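Glyoxalase/bleomycin resistance protein/dioxygenase (Nocardioides sp., PDB 4MYM) is of unproven function but probably acts as a member of the glyoxalase/bleomycin resistance/dioxygenase family, whose members are metal-dependent enzymes or antibiotic-binding proteins. Local coordinates at residues 46-51 / 147-152; 61-66 / 72-77; 76-81 / 87-92; 132-135 / 139-142. One frame throughout, in Å; residues are numbered along the deposited sequence.

In the fold
Two four-stranded mixed sheets, each in strand order 1-4-3-2, and the helices and loops next to them hold the four contacts, in keeping with the paired modules of the vicinal oxygen chelate fold. Contact 1 closes the longest loop, from helix 41-51 to strand 147-154, and the other three are nested inside it in the order 2, 3, 4. Contacts 2 and 3 share strand 72-77 and have centres about 12 Å apart; contact 4 lies in the second sheet, about 27 Å from contact 2 centre to centre. Contact 1, about 15 Å from both contacts 2 and 4, touches each of them and so bridges the halves. All four reach the second subunit, consistent with a dimer that builds its pockets jointly.

Contact 1 (46-51 / 147-152); sequences EFYTTK and EFWEYF
Tyr48 and Glu147 supply the polar core of this contact. The phenol OH of Tyr48 donates to OE2 of Glu147 over a very short 2.5 Å, and this oxygen sits at the edge of the Tyr48 ring, in its plane, with ring and carboxylate only 25° apart. The same OE2 takes a second bond from Trp149 NE1 at 3.0 Å, through its anti lone pair and with the acceptor close to the indole plane. OE1 is held by the backbone N of Cys145, so three donors fix the rotation of the buried carboxylate. A bend at chi2 of -76° folds the Glu147 chain back to bring the acid to the two aromatic donors.

The contact joins helix 41-51 to strand 147-154, an inner strand of the second four-stranded sheet, and thereby ties together the two sheet regions expected of a vicinal oxygen chelate fold.

Apolar packing supports the polar group. Tyr48 CE1 lies 3.9 Å from Trp149 CZ2, the two side chains running at a slant to each other. Phe47 CD1 rests 3.6 Å above the Tyr48 ring plane, displaced toward its rim. Beyond the two segments, Tyr48 also leans on Pro144, while Trp149 stacks with Phe141 and packs against Ile31 of the second subunit.

Within the helix, Glu46 O accepts both Thr50 N at 3.0 Å and Thr50 OG1 at 2.7 Å, from opposite faces of its carbonyl plane.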
loop_
_atom_site.group_PDB
_atom_site.type_symbol
_atom_site.label_atom_id
_atom_site.label_comp_id
_atom_site.label_asym_id
_atom_site.label_seq_id
_atom_site.Cartn_x
_atom_site.Cartn_y
_atom_site.Cartn_z
ATOM N N GLU A 46 -5.767 -14.834 -9.110
ATOM C CA GLU A 46 -4.951 -16.036 -9.324
ATOM C C GLU A 46 -3.491 -15.843 -8.872
ATOM O O GLU A 46 -2.915 -16.710 -8.202
ATOM C CB GLU A 46 -5.017 -16.434 -10.806
ATOM C CG GLU A 46 -4.183 -17.647 -11.205
ATOM C CD GLU A 46 -4.667 -18.955 -10.589
ATOM O OE1 GLU A 46 -5.787 -19.001 -10.010
ATOM O OE2 GLU A 46 -3.913 -19.954 -10.690
ATOM N N PHE A 47 -2.910 -14.694 -9.207
ATOM C CA PHE A 47 -1.526 -14.379 -8.826
ATOM C C PHE A 47 -1.330 -14.333 -7.304
ATOM O O PHE A 47 -0.469 -15.026 -6.758
ATOM C CB PHE A 47 -1.099 -13.047 -9.472
ATOM C CG PHE A 47 0.307 -12.614 -9.132
ATOM C CD1 PHE A 47 0.569 -11.887 -7.986
ATOM C CD2 PHE A 47 1.374 -12.922 -9.981
ATOM C CE1 PHE A 47 1.858 -11.489 -7.665
ATOM C CE2 PHE A 47 2.666 -12.523 -9.670
ATOM C CZ PHE A 47 2.909 -11.799 -8.510
ATOM N N TYR A 48 -2.141 -13.540 -6.597
ATOM C CA TYR A 48 -1.893 -13.338 -5.165
ATOM C C TYR A 48 -2.192 -14.565 -4.331
ATOM O O TYR A 48 -1.511 -14.800 -3.327
ATOM C CB TYR A 48 -2.635 -12.106 -4.622
ATOM C CG TYR A 48 -2.219 -10.869 -5.376
ATOM C CD1 TYR A 48 -0.994 -10.242 -5.121
ATOM C CD2 TYR A 48 -3.018 -10.371 -6.400
ATOM C CE1 TYR A 48 -0.599 -9.126 -5.852
ATOM C CE2 TYR A 48 -2.639 -9.263 -7.130
ATOM C CZ TYR A 48 -1.438 -8.652 -6.860
ATOM O OH TYR A 48 -1.106 -7.561 -7.608
ATOM N N THR A 49 -3.198 -15.336 -4.749
ATOM C CA THR A 49 -3.556 -16.580 -4.072
ATOM C C THR A 49 -2.528 -17.686 -4.326
ATOM O O THR A 49 -1.930 -18.206 -3.388
ATOM C CB THR A 49 -4.951 -17.085 -4.486
ATOM O OG1 THR A 49 -5.028 -17.201 -5.914
ATOM C CG2 THR A 49 -6.025 -16.119 -4.009
ATOM N N THR A 50 -2.306 -18.036 -5.589
ATOM C CA THR A 50 -1.456 -19.205 -5.894
ATOM C C THR A 50 0.043 -18.927 -5.750
ATOM O O THR A 50 0.788 -19.807 -5.320
ATOM C CB THR A 50 -1.731 -19.768 -7.296
ATOM O OG1 THR A 50 -1.224 -18.861 -8.272
ATOM C CG2 THR A 50 -3.229 -19.988 -7.505
ATOM N N LYS A 51 0.489 -17.717 -6.087
ATOM C CA LYS A 51 1.922 -17.397 -6.029
ATOM C C LYS A 51 2.356 -16.887 -4.673
ATOM O O LYS A 51 3.429 -17.256 -4.191
ATOM C CB LYS A 51 2.317 -16.363 -7.078
ATOM C CG LYS A 51 1.859 -16.667 -8.491
ATOM C CD LYS A 51 2.548 -17.877 -9.060
ATOM C CE LYS A 51 2.242 -18.047 -10.544
ATOM N NZ LYS A 51 2.635 -16.852 -11.329
ATOM N N GLU A 147 2.138 -2.731 -9.583
ATOM C CA GLU A 147 3.006 -2.630 -8.432
ATOM C C GLU A 147 4.228 -3.521 -8.629
ATOM O O GLU A 147 4.213 -4.460 -9.446
ATOM C CB GLU A 147 2.270 -3.041 -7.149
ATOM C CG GLU A 147 2.280 -4.528 -6.817
ATOM C CD GLU A 147 1.333 -5.374 -7.654
ATOM O OE1 GLU A 147 0.808 -4.908 -8.693
ATOM O OE2 GLU A 147 1.103 -6.534 -7.253
ATOM N N PHE A 148 5.262 -3.229 -7.855
ATOM C CA PHE A 148 6.288 -4.227 -7.577
ATOM C C PHE A 148 6.402 -4.477 -6.089
ATOM O O PHE A 148 6.012 -3.638 -5.268
ATOM C CB PHE A 148 7.651 -3.878 -8.193
ATOM C CG PHE A 148 8.334 -2.659 -7.632
ATOM C CD1 PHE A 148 7.840 -1.372 -7.857
ATOM C CD2 PHE A 148 9.544 -2.784 -6.963
ATOM C CE1 PHE A 148 8.517 -0.256 -7.381
ATOM C CE2 PHE A 148 10.213 -1.677 -6.477
ATOM C CZ PHE A 148 9.713 -0.411 -6.698
ATOM N N TRP A 149 6.947 -5.643 -5.779
ATOM C CA TRP A 149 7.171 -6.120 -4.417
ATOM C C TRP A 149 8.653 -6.160 -4.100
ATOM O O TRP A 149 9.485 -6.478 -4.967
ATOM C CB TRP A 149 6.597 -7.524 -4.266
ATOM C CG TRP A 149 5.088 -7.589 -4.331
ATOM C CD1 TRP A 149 4.298 -7.395 -5.431
ATOM C CD2 TRP A 149 4.198 -7.896 -3.252
ATOM N NE1 TRP A 149 2.969 -7.549 -5.099
ATOM C CE2 TRP A 149 2.880 -7.853 -3.767
ATOM C CE3 TRP A 149 4.387 -8.196 -1.897
ATOM C CZ2 TRP A 149 1.751 -8.103 -2.966
ATOM C CZ3 TRP A 149 3.281 -8.434 -1.110
ATOM C CH2 TRP A 149 1.975 -8.387 -1.646
ATOM N N GLU A 150 8.974 -5.811 -2.862
ATOM C CA GLU A 150 10.307 -5.895 -2.330
ATOM C C GLU A 150 10.243 -6.779 -1.085
ATOM O O GLU A 150 9.381 -6.587 -0.232
ATOM C CB GLU A 150 10.818 -4.523 -1.944
ATOM C CG GLU A 150 12.205 -4.536 -1.294
ATOM C CD GLU A 150 12.547 -3.254 -0.588
ATOM O OE1 GLU A 150 11.780 -2.839 0.311
ATOM O OE2 GLU A 150 13.597 -2.664 -0.891
ATOM N N TYR A 151 11.112 -7.781 -1.020
ATOM C CA TYR A 151 11.391 -8.480 0.231
ATOM C C TYR A 151 12.776 -7.996 0.604
ATOM O O TYR A 151 13.677 -7.963 -0.244
ATOM C CB TYR A 151 11.387 -10.003 0.061
ATOM C CG TYR A 151 10.053 -10.692 -0.088
ATOM C CD1 TYR A 151 8.967 -10.082 -0.718
ATOM C CD2 TYR A 151 9.885 -12.003 0.354
ATOM C CE1 TYR A 151 7.759 -10.733 -0.862
ATOM C CE2 TYR A 151 8.680 -12.661 0.199
ATOM C CZ TYR A 151 7.617 -12.018 -0.405
ATOM O OH TYR A 151 6.424 -12.685 -0.571
ATOM N N PHE A 152 12.957 -7.562 1.847
ATOM C CA PHE A 152 14.224 -7.009 2.279
ATOM C C PHE A 152 14.529 -7.467 3.700
ATOM O O PHE A 152 13.613 -7.784 4.465
ATOM C CB PHE A 152 14.272 -5.480 2.186
ATOM C CG PHE A 152 13.446 -4.755 3.227
ATOM C CD1 PHE A 152 12.069 -4.604 3.070
ATOM C CD2 PHE A 152 14.046 -4.197 4.341
ATOM C CE1 PHE A 152 11.307 -3.943 4.027
ATOM C CE2 PHE A 152 13.282 -3.540 5.301
ATOM C CZ PHE A 152 11.922 -3.402 5.135
#

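Contact 2 (61-66 / 72-77); sequences PGFADF and ILALWD
Phe63 drives the edge of its ring at the face of the Trp76 indole in a T-shaped pair, with planes at 89° and the centroids of the Phe63 ring and the Trp76 five-membered ring 5.6 Å apart. Phe63 CG, anti to the backbone N (chi1 180°), lays CE1 at 3.7 Å from Ala74 CB, and Asp65 CB meets the same methyl at 3.6 Å. Asp65, buried here, bonds to Ser58 and forms a salt bridge with Lys159 of the second subunit. The opposite face is tightly packed too: Phe66 runs alongside Leu73, pointing the same way, and its CZ touches Leu75 CD1 at 3.9 Å, with Tyr48 of helix 41-51 against both Phe66 and Leu75.

Paired backbones hold these layers together. Leu75 N gives Ala64 O a 2.7 Å bond, and Ala64 N returns one to Leu75 O at 3.1 Å; Phe66 N to Leu73 O and Asp77 N to Gly62 O extend the ladder.

The looser side is made by Pro61, which is exposed, and Phe63, which is only partly covered and lies about 3 Å from a bound buffer molecule. Strands 63-66 and 72-77 make an antiparallel beta hairpin, the inner pair of the first four-stranded sheet.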
loop_
_atom_site.group_PDB
_atom_site.type_symbol
_atom_site.label_atom_id
_atom_site.label_comp_id
_atom_site.label_asym_id
_atom_site.label_seq_id
_atom_site.Cartn_x
_atom_site.Cartn_y
_atom_site.Cartn_z
ATOM N N PRO A 61 -18.855 -6.694 -6.747
ATOM C CA PRO A 61 -18.610 -6.473 -8.166
ATOM C C PRO A 61 -17.273 -5.769 -8.403
ATOM O O PRO A 61 -16.983 -4.727 -7.779
ATOM C CB PRO A 61 -19.803 -5.609 -8.596
ATOM C CG PRO A 61 -20.896 -6.048 -7.680
ATOM C CD PRO A 61 -20.228 -6.316 -6.362
ATOM N N GLY A 62 -16.469 -6.375 -9.278
ATOM C CA GLY A 62 -15.124 -5.920 -9.620
ATOM C C GLY A 62 -14.175 -5.771 -8.445
ATOM O O GLY A 62 -13.209 -5.023 -8.518
ATOM N N PHE A 63 -14.423 -6.516 -7.376
ATOM C CA PHE A 63 -13.643 -6.374 -6.162
ATOM C C PHE A 63 -13.411 -7.714 -5.483
ATOM O O PHE A 63 -14.300 -8.562 -5.414
ATOM C CB PHE A 63 -14.344 -5.419 -5.182
ATOM C CG PHE A 63 -13.599 -5.222 -3.893
ATOM C CD1 PHE A 63 -12.609 -4.255 -3.790
ATOM C CD2 PHE A 63 -13.880 -6.010 -2.789
ATOM C CE1 PHE A 63 -11.913 -4.077 -2.599
ATOM C CE2 PHE A 63 -13.194 -5.839 -1.599
ATOM C CZ PHE A 63 -12.205 -4.875 -1.502
ATOM N N ALA A 64 -12.199 -7.882 -4.975
ATOM C CA ALA A 64 -11.876 -8.977 -4.076
ATOM C C ALA A 64 -10.837 -8.485 -3.082
ATOM O O ALA A 64 -10.016 -7.630 -3.411
ATOM C CB ALA A 64 -11.356 -10.175 -4.853
ATOM N N ASP A 65 -10.903 -8.987 -1.851
ATOM C CA ASP A 65 -9.831 -8.776 -0.899
ATOM C C ASP A 65 -9.508 -10.041 -0.131
ATOM O O ASP A 65 -10.226 -11.049 -0.211
ATOM C CB ASP A 65 -10.113 -7.595 0.025
ATOM C CG ASP A 65 -11.269 -7.830 0.968
ATOM O OD1 ASP A 65 -11.871 -8.925 0.997
ATOM O OD2 ASP A 65 -11.565 -6.873 1.704
ATOM N N PHE A 66 -8.408 -9.979 0.595
ATOM C CA PHE A 66 -7.825 -11.156 1.212
ATOM C C PHE A 66 -7.806 -11.035 2.722
ATOM O O PHE A 66 -7.968 -9.938 3.276
ATOM C CB PHE A 66 -6.413 -11.366 0.681
ATOM C CG PHE A 66 -6.347 -11.460 -0.810
ATOM C CD1 PHE A 66 -6.875 -12.551 -1.467
ATOM C CD2 PHE A 66 -5.760 -10.454 -1.557
ATOM C CE1 PHE A 66 -6.823 -12.653 -2.845
ATOM C CE2 PHE A 66 -5.707 -10.538 -2.937
ATOM C CZ PHE A 66 -6.245 -11.640 -3.587
ATOM N N ILE A 72 -4.881 -5.236 5.011
ATOM C CA ILE A 72 -5.723 -6.043 4.151
ATOM C C ILE A 72 -5.344 -5.714 2.707
ATOM O O ILE A 72 -5.352 -4.549 2.316
ATOM C CB ILE A 72 -7.216 -5.745 4.366
ATOM C CG1 ILE A 72 -7.631 -6.081 5.811
ATOM C CG2 ILE A 72 -8.077 -6.479 3.337
ATOM C CD1 ILE A 72 -7.395 -7.521 6.222
ATOM N N LEU A 73 -4.976 -6.735 1.937
ATOM C CA LEU A 73 -4.689 -6.541 0.518
ATOM C C LEU A 73 -5.974 -6.716 -0.258
ATOM O O LEU A 73 -6.698 -7.702 -0.062
ATOM C CB LEU A 73 -3.637 -7.533 0.036
ATOM C CG LEU A 73 -3.224 -7.461 -1.436
ATOM C CD1 LEU A 73 -2.545 -6.145 -1.785
ATOM C CD2 LEU A 73 -2.288 -8.626 -1.714
ATOM N N ALA A 74 -6.247 -5.762 -1.145
ATOM C CA ALA A 74 -7.474 -5.740 -1.928
ATOM C C ALA A 74 -7.200 -5.427 -3.404
ATOM O O ALA A 74 -6.140 -4.901 -3.764
ATOM C CB ALA A 74 -8.444 -4.719 -1.339
ATOM N N LEU A 75 -8.155 -5.794 -4.253
ATOM C CA LEU A 75 -8.078 -5.527 -5.683
ATOM C C LEU A 75 -9.402 -4.961 -6.153
ATOM O O LEU A 75 -10.451 -5.498 -5.831
ATOM C CB LEU A 75 -7.797 -6.817 -6.451
ATOM C CG LEU A 75 -6.701 -7.740 -5.903
ATOM C CD1 LEU A 75 -6.810 -9.122 -6.550
ATOM C CD2 LEU A 75 -5.331 -7.133 -6.133
ATOM N N TRP A 76 -9.347 -3.927 -6.973
ATOM C CA TRP A 76 -10.557 -3.258 -7.433
ATOM C C TRP A 76 -10.369 -2.855 -8.894
ATOM O O TRP A 76 -9.405 -2.171 -9.240
ATOM C CB TRP A 76 -10.818 -2.028 -6.563
ATOM C CG TRP A 76 -12.230 -1.492 -6.584
ATOM C CD1 TRP A 76 -13.293 -1.936 -7.325
ATOM C CD2 TRP A 76 -12.707 -0.388 -5.824
ATOM N NE1 TRP A 76 -14.414 -1.163 -7.059
ATOM C CE2 TRP A 76 -14.071 -0.205 -6.146
ATOM C CE3 TRP A 76 -12.116 0.463 -4.892
ATOM C CZ2 TRP A 76 -14.847 0.792 -5.562
ATOM C CZ3 TRP A 76 -12.893 1.462 -4.318
ATOM C CH2 TRP A 76 -14.245 1.610 -4.658
ATOM N N ASP A 77 -11.288 -3.302 -9.741
ATOM C CA ASP A 77 -11.231 -3.017 -11.166
ATOM C C ASP A 77 -11.285 -1.522 -11.439
ATOM O O ASP A 77 -12.147 -0.826 -10.884
ATOM C CB ASP A 77 -12.409 -3.681 -11.878
ATOM C CG ASP A 77 -12.386 -3.419 -13.367
ATOM O OD1 ASP A 77 -11.578 -4.071 -14.061
ATOM O OD2 ASP A 77 -13.144 -2.541 -13.822
#

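Contact 3 (76-81 / 87-92); sequences WDAQLI and VPALAE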
loop_
_atom_site.group_PDB
_atom_site.type_symbol
_atom_site.label_atom_id
_atom_site.label_comp_id
_atom_site.label_asym_id
_atom_site.label_seq_id
_atom_site.Cartn_x
_atom_site.Cartn_y
_atom_site.Cartn_z
ATOM N N TRP A 76 -9.347 -3.927 -6.973
ATOM C CA TRP A 76 -10.557 -3.258 -7.433
ATOM C C TRP A 76 -10.369 -2.855 -8.894
ATOM O O TRP A 76 -9.405 -2.171 -9.240
ATOM C CB TRP A 76 -10.818 -2.028 -6.563
ATOM C CG TRP A 76 -12.230 -1.492 -6.584
ATOM C CD1 TRP A 76 -13.293 -1.936 -7.325
ATOM C CD2 TRP A 76 -12.707 -0.388 -5.824
ATOM N NE1 TRP A 76 -14.414 -1.163 -7.059
ATOM C CE2 TRP A 76 -14.071 -0.205 -6.146
ATOM C CE3 TRP A 76 -12.116 0.463 -4.892
ATOM C CZ2 TRP A 76 -14.847 0.792 -5.562
ATOM C CZ3 TRP A 76 -12.893 1.462 -4.318
ATOM C CH2 TRP A 76 -14.245 1.610 -4.658
ATOM N N ASP A 77 -11.288 -3.302 -9.741
ATOM C CA ASP A 77 -11.231 -3.017 -11.166
ATOM C C ASP A 77 -11.285 -1.522 -11.439
ATOM O O ASP A 77 -12.147 -0.826 -10.884
ATOM C CB ASP A 77 -12.409 -3.681 -11.878
ATOM C CG ASP A 77 -12.386 -3.419 -13.367
ATOM O OD1 ASP A 77 -11.578 -4.071 -14.061
ATOM O OD2 ASP A 77 -13.144 -2.541 -13.822
ATOM N N ALA A 78 -10.386 -1.045 -12.309
ATOM C CA ALA A 78 -10.267 0.379 -12.636
ATOM C C ALA A 78 -11.555 0.980 -13.222
ATOM O O ALA A 78 -11.929 2.103 -12.881
ATOM C CB ALA A 78 -9.110 0.606 -13.612
ATOM N N GLN A 79 -12.198 0.249 -14.126
ATOM C CA GLN A 79 -13.438 0.735 -14.751
ATOM C C GLN A 79 -14.541 0.929 -13.706
ATOM O O GLN A 79 -15.208 1.972 -13.690
ATOM C CB GLN A 79 -13.904 -0.223 -15.852
ATOM C CG GLN A 79 -15.058 0.305 -16.697
ATOM C CD GLN A 79 -15.303 -0.517 -17.965
ATOM O OE1 GLN A 79 -14.384 -1.125 -18.527
ATOM N NE2 GLN A 79 -16.547 -0.524 -18.427
ATOM N N LEU A 80 -14.706 -0.058 -12.827
ATOM C CA LEU A 80 -15.677 0.053 -11.725
ATOM C C LEU A 80 -15.423 1.217 -10.769
ATOM O O LEU A 80 -16.375 1.888 -10.336
ATOM C CB LEU A 80 -15.784 -1.251 -10.924
ATOM C CG LEU A 80 -16.989 -2.151 -11.232
ATOM C CD1 LEU A 80 -17.100 -3.208 -10.162
ATOM C CD2 LEU A 80 -18.308 -1.391 -11.309
ATOM N N ILE A 81 -14.156 1.457 -10.433
ATOM C CA ILE A 81 -13.792 2.620 -9.620
ATOM C C ILE A 81 -14.273 3.902 -10.301
ATOM O O ILE A 81 -14.923 4.740 -9.672
ATOM C CB ILE A 81 -12.272 2.720 -9.393
ATOM C CG1 ILE A 81 -11.783 1.549 -8.519
ATOM C CG2 ILE A 81 -11.901 4.048 -8.728
ATOM C CD1 ILE A 81 -10.276 1.388 -8.522
ATOM N N VAL A 87 -13.497 8.478 -9.375
ATOM C CA VAL A 87 -12.053 8.590 -9.269
ATOM C C VAL A 87 -11.481 8.109 -10.602
ATOM O O VAL A 87 -11.824 7.014 -11.053
ATOM C CB VAL A 87 -11.469 7.734 -8.114
ATOM C CG1 VAL A 87 -9.950 7.712 -8.158
ATOM C CG2 VAL A 87 -11.947 8.274 -6.787
ATOM N N PRO A 88 -10.602 8.908 -11.214
ATOM C CA PRO A 88 -10.071 8.538 -12.541
ATOM C C PRO A 88 -8.934 7.509 -12.448
ATOM O O PRO A 88 -7.765 7.853 -12.676
ATOM C CB PRO A 88 -9.566 9.873 -13.085
ATOM C CG PRO A 88 -9.146 10.628 -11.865
ATOM C CD PRO A 88 -10.117 10.236 -10.785
ATOM N N ALA A 89 -9.282 6.272 -12.102
ATOM C CA ALA A 89 -8.301 5.187 -12.041
ATOM C C ALA A 89 -7.730 4.948 -13.440
ATOM O O ALA A 89 -8.443 5.064 -14.431
ATOM C CB ALA A 89 -8.936 3.917 -11.519
ATOM N N LEU A 90 -6.442 4.623 -13.496
ATOM C CA LEU A 90 -5.710 4.409 -14.741
ATOM C C LEU A 90 -6.534 3.597 -15.744
ATOM O O LEU A 90 -7.065 2.549 -15.411
ATOM C CB LEU A 90 -4.377 3.710 -14.433
ATOM C CG LEU A 90 -3.162 3.913 -15.349
ATOM C CD1 LEU A 90 -2.846 5.385 -15.576
ATOM C CD2 LEU A 90 -1.957 3.190 -14.753
ATOM N N ALA A 91 -6.656 4.099 -16.968
ATOM C CA ALA A 91 -7.481 3.440 -17.985
ATOM C C ALA A 91 -6.889 2.088 -18.412
ATOM O O ALA A 91 -7.621 1.118 -18.606
ATOM C CB ALA A 91 -7.652 4.355 -19.191
ATOM N N GLU A 92 -5.566 2.030 -18.531
ATOM C CA GLU A 92 -4.876 0.843 -19.036
ATOM C C GLU A 92 -3.673 0.467 -18.184
ATOM O O GLU A 92 -3.220 1.263 -17.375
ATOM C CB GLU A 92 -4.394 1.114 -20.460
ATOM C CG GLU A 92 -5.499 1.550 -21.407
ATOM C CD GLU A 92 -5.117 1.363 -22.859
ATOM O OE1 GLU A 92 -3.933 1.591 -23.199
ATOM O OE2 GLU A 92 -5.999 0.979 -23.655
#
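Val87 O accepts from Ala89 N at 2.8 Å, closing an inverse gamma turn centred on Pro88. The kink sets Val87 and Ala89 against the first turn of the neighbouring helix, while Pro88 faces away from it. Thr85 OG1 bonds to Val87 N, and Arg82 NH1 reaches Ala89 O, so the helix also grips the loop through polar groups.

Across the contact the packing is apolar. Ile81 has the larger share on the helix side: CG2, anti to its own backbone N, touches Val87 CB at 3.8 Å, and both CG2 and CD1 stand 4.1 Å from Ala89 CB. The Ala89 methyl also meets that of Ala78, CB to CB at 3.9 Å, near the start of the helix. The loop backbone comes close here, with Leu90 O 3.3 Å from Ala78 CB. On its other flank Ile81 sets CG1 above one face of the Trp76 indole, toward the rim, and Val37 of strand 33-38 also touches Ala78, Ile81 and Ala89.

The helix is begun by Asp77, whose OD2 accepts from Leu80 N at 3.1 Å, an N-capping bond. After helix 78-85 the chain runs on through 87-92 toward strand 99-104, making backbone bonds to the second subunit from Pro88 and Leu90 and packing on its Tyr126. A linker that leaves the first sheet and pairs with the partner subunit on its way to the second is consistent with the intertwined dimers known in the vicinal oxygen chelate superfamily.

Contact 4 (132-135 / 139-142); sequences YPWN and IYFP
Tyr140 presents its ring edge to the face of Tyr132 in a T-shaped pair, the planes at 88° and the centroids 5.7 Å apart. The closest atoms are Tyr140 CE2 and Tyr132 CZ, at 3.9 Å, and the two side chains pass one another, pointing opposite ways. Trp134 comes in from the far end of Tyr140: its CZ2, on the indole edge, lies 3.3 Å from Tyr140 OH, which is near the indole plane. One face of that indole is covered by its own neighbours, Tyr132 CB 3.3 Å above the plane and Pro133 CD, both toward the rim.

Residues 132-135 form the turn of a beta hairpin between strands 130-132 and 136-142, at one margin of the second four-stranded sheet. The bond from Asn135 N to Tyr132 O, 3.1 Å, closes the turn. Trp134 chi1 of 46° sets the indole back over the Tyr132 side, where its edge can meet the phenol.

Tyr140 OH has a weak hydrogen bond to Glu150 of the adjacent strand 147-154. Trp134 lies about 3 Å from a bound buffer molecule and stands edge-to-face with Trp76 of the second subunit, whose Thr84 packs on both Tyr132 and Trp134.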
loop_
_atom_site.group_PDB
_atom_site.type_symbol
_atom_site.label_atom_id
_atom_site.label_comp_id
_atom_site.label_asym_id
_atom_site.label_seq_id
_atom_site.Cartn_x
_atom_site.Cartn_y
_atom_site.Cartn_z
ATOM N N TYR A 132 22.353 -4.063 -1.141
ATOM C CA TYR A 132 22.173 -2.735 -1.686
ATOM C C TYR A 132 22.829 -1.689 -0.803
ATOM O O TYR A 132 23.095 -1.943 0.373
ATOM C CB TYR A 132 20.676 -2.451 -1.886
ATOM C CG TYR A 132 20.138 -3.249 -3.047
ATOM C CD1 TYR A 132 20.118 -2.708 -4.333
ATOM C CD2 TYR A 132 19.747 -4.570 -2.879
ATOM C CE1 TYR A 132 19.671 -3.444 -5.404
ATOM C CE2 TYR A 132 19.293 -5.316 -3.947
ATOM C CZ TYR A 132 19.259 -4.744 -5.206
ATOM O OH TYR A 132 18.820 -5.484 -6.252
ATOM N N PRO A 133 23.077 -0.491 -1.362
ATOM C CA PRO A 133 23.833 0.531 -0.626
ATOM C C PRO A 133 23.125 1.105 0.595
ATOM O O PRO A 133 23.742 1.849 1.360
ATOM C CB PRO A 133 24.059 1.626 -1.673
ATOM C CG PRO A 133 23.053 1.371 -2.739
ATOM C CD PRO A 133 22.854 -0.102 -2.766
ATOM N N TRP A 134 21.847 0.768 0.774
ATOM C CA TRP A 134 21.107 1.182 1.972
ATOM C C TRP A 134 21.115 0.117 3.082
ATOM O O TRP A 134 20.259 0.135 3.965
ATOM C CB TRP A 134 19.672 1.561 1.609
ATOM C CG TRP A 134 18.988 0.606 0.710
ATOM C CD1 TRP A 134 18.311 -0.510 1.068
ATOM C CD2 TRP A 134 18.886 0.704 -0.712
ATOM N NE1 TRP A 134 17.794 -1.133 -0.046
ATOM C CE2 TRP A 134 18.134 -0.402 -1.154
ATOM C CE3 TRP A 134 19.369 1.614 -1.659
ATOM C CZ2 TRP A 134 17.852 -0.620 -2.490
ATOM C CZ3 TRP A 134 19.085 1.395 -2.992
ATOM C CH2 TRP A 134 18.331 0.289 -3.397
ATOM N N ASN A 135 22.081 -0.799 3.026
ATOM C CA ASN A 135 22.347 -1.768 4.102
ATOM C C ASN A 135 21.276 -2.854 4.265
ATOM O O ASN A 135 21.015 -3.347 5.386
ATOM C CB ASN A 135 22.614 -1.041 5.438
ATOM C CG ASN A 135 23.496 -1.857 6.370
ATOM O OD1 ASN A 135 23.188 -2.066 7.560
ATOM N ND2 ASN A 135 24.573 -2.357 5.823
ATOM N N ILE A 139 15.190 -8.393 -2.763
ATOM C CA ILE A 139 14.733 -8.926 -4.033
ATOM C C ILE A 139 13.479 -8.157 -4.458
ATOM O O ILE A 139 12.693 -7.701 -3.613
ATOM C CB ILE A 139 14.461 -10.440 -3.978
ATOM C CG1 ILE A 139 13.508 -10.797 -2.828
ATOM C CG2 ILE A 139 15.798 -11.182 -3.837
ATOM C CD1 ILE A 139 13.258 -12.281 -2.665
ATOM N N TYR A 140 13.324 -7.991 -5.767
ATOM C CA TYR A 140 12.211 -7.217 -6.341
ATOM C C TYR A 140 11.505 -8.025 -7.440
ATOM O O TYR A 140 12.168 -8.712 -8.218
ATOM C CB TYR A 140 12.750 -5.906 -6.905
ATOM C CG TYR A 140 13.416 -5.032 -5.878
ATOM C CD1 TYR A 140 12.669 -4.189 -5.072
ATOM C CD2 TYR A 140 14.797 -5.047 -5.707
ATOM C CE1 TYR A 140 13.274 -3.385 -4.126
ATOM C CE2 TYR A 140 15.411 -4.247 -4.770
ATOM C CZ TYR A 140 14.646 -3.431 -3.973
ATOM O OH TYR A 140 15.251 -2.658 -3.034
ATOM N N PHE A 141 10.168 -7.974 -7.479
ATOM C CA PHE A 141 9.376 -8.604 -8.517
ATOM C C PHE A 141 8.109 -7.804 -8.831
ATOM O O PHE A 141 7.515 -7.214 -7.920
ATOM C CB PHE A 141 9.025 -10.076 -8.201
ATOM C CG PHE A 141 8.207 -10.289 -6.945
ATOM C CD1 PHE A 141 6.825 -10.445 -7.015
ATOM C CD2 PHE A 141 8.823 -10.412 -5.711
ATOM C CE1 PHE A 141 6.077 -10.687 -5.877
ATOM C CE2 PHE A 141 8.079 -10.659 -4.565
ATOM C CZ PHE A 141 6.708 -10.797 -4.648
ATOM N N PRO A 142 7.712 -7.762 -10.119
ATOM C CA PRO A 142 6.457 -7.131 -10.510
ATOM C C PRO A 142 5.236 -7.976 -10.151
ATOM O O PRO A 142 5.291 -9.209 -10.170
ATOM C CB PRO A 142 6.575 -7.038 -12.034
ATOM C CG PRO A 142 7.377 -8.238 -12.407
ATOM C CD PRO A 142 8.341 -8.459 -11.268
#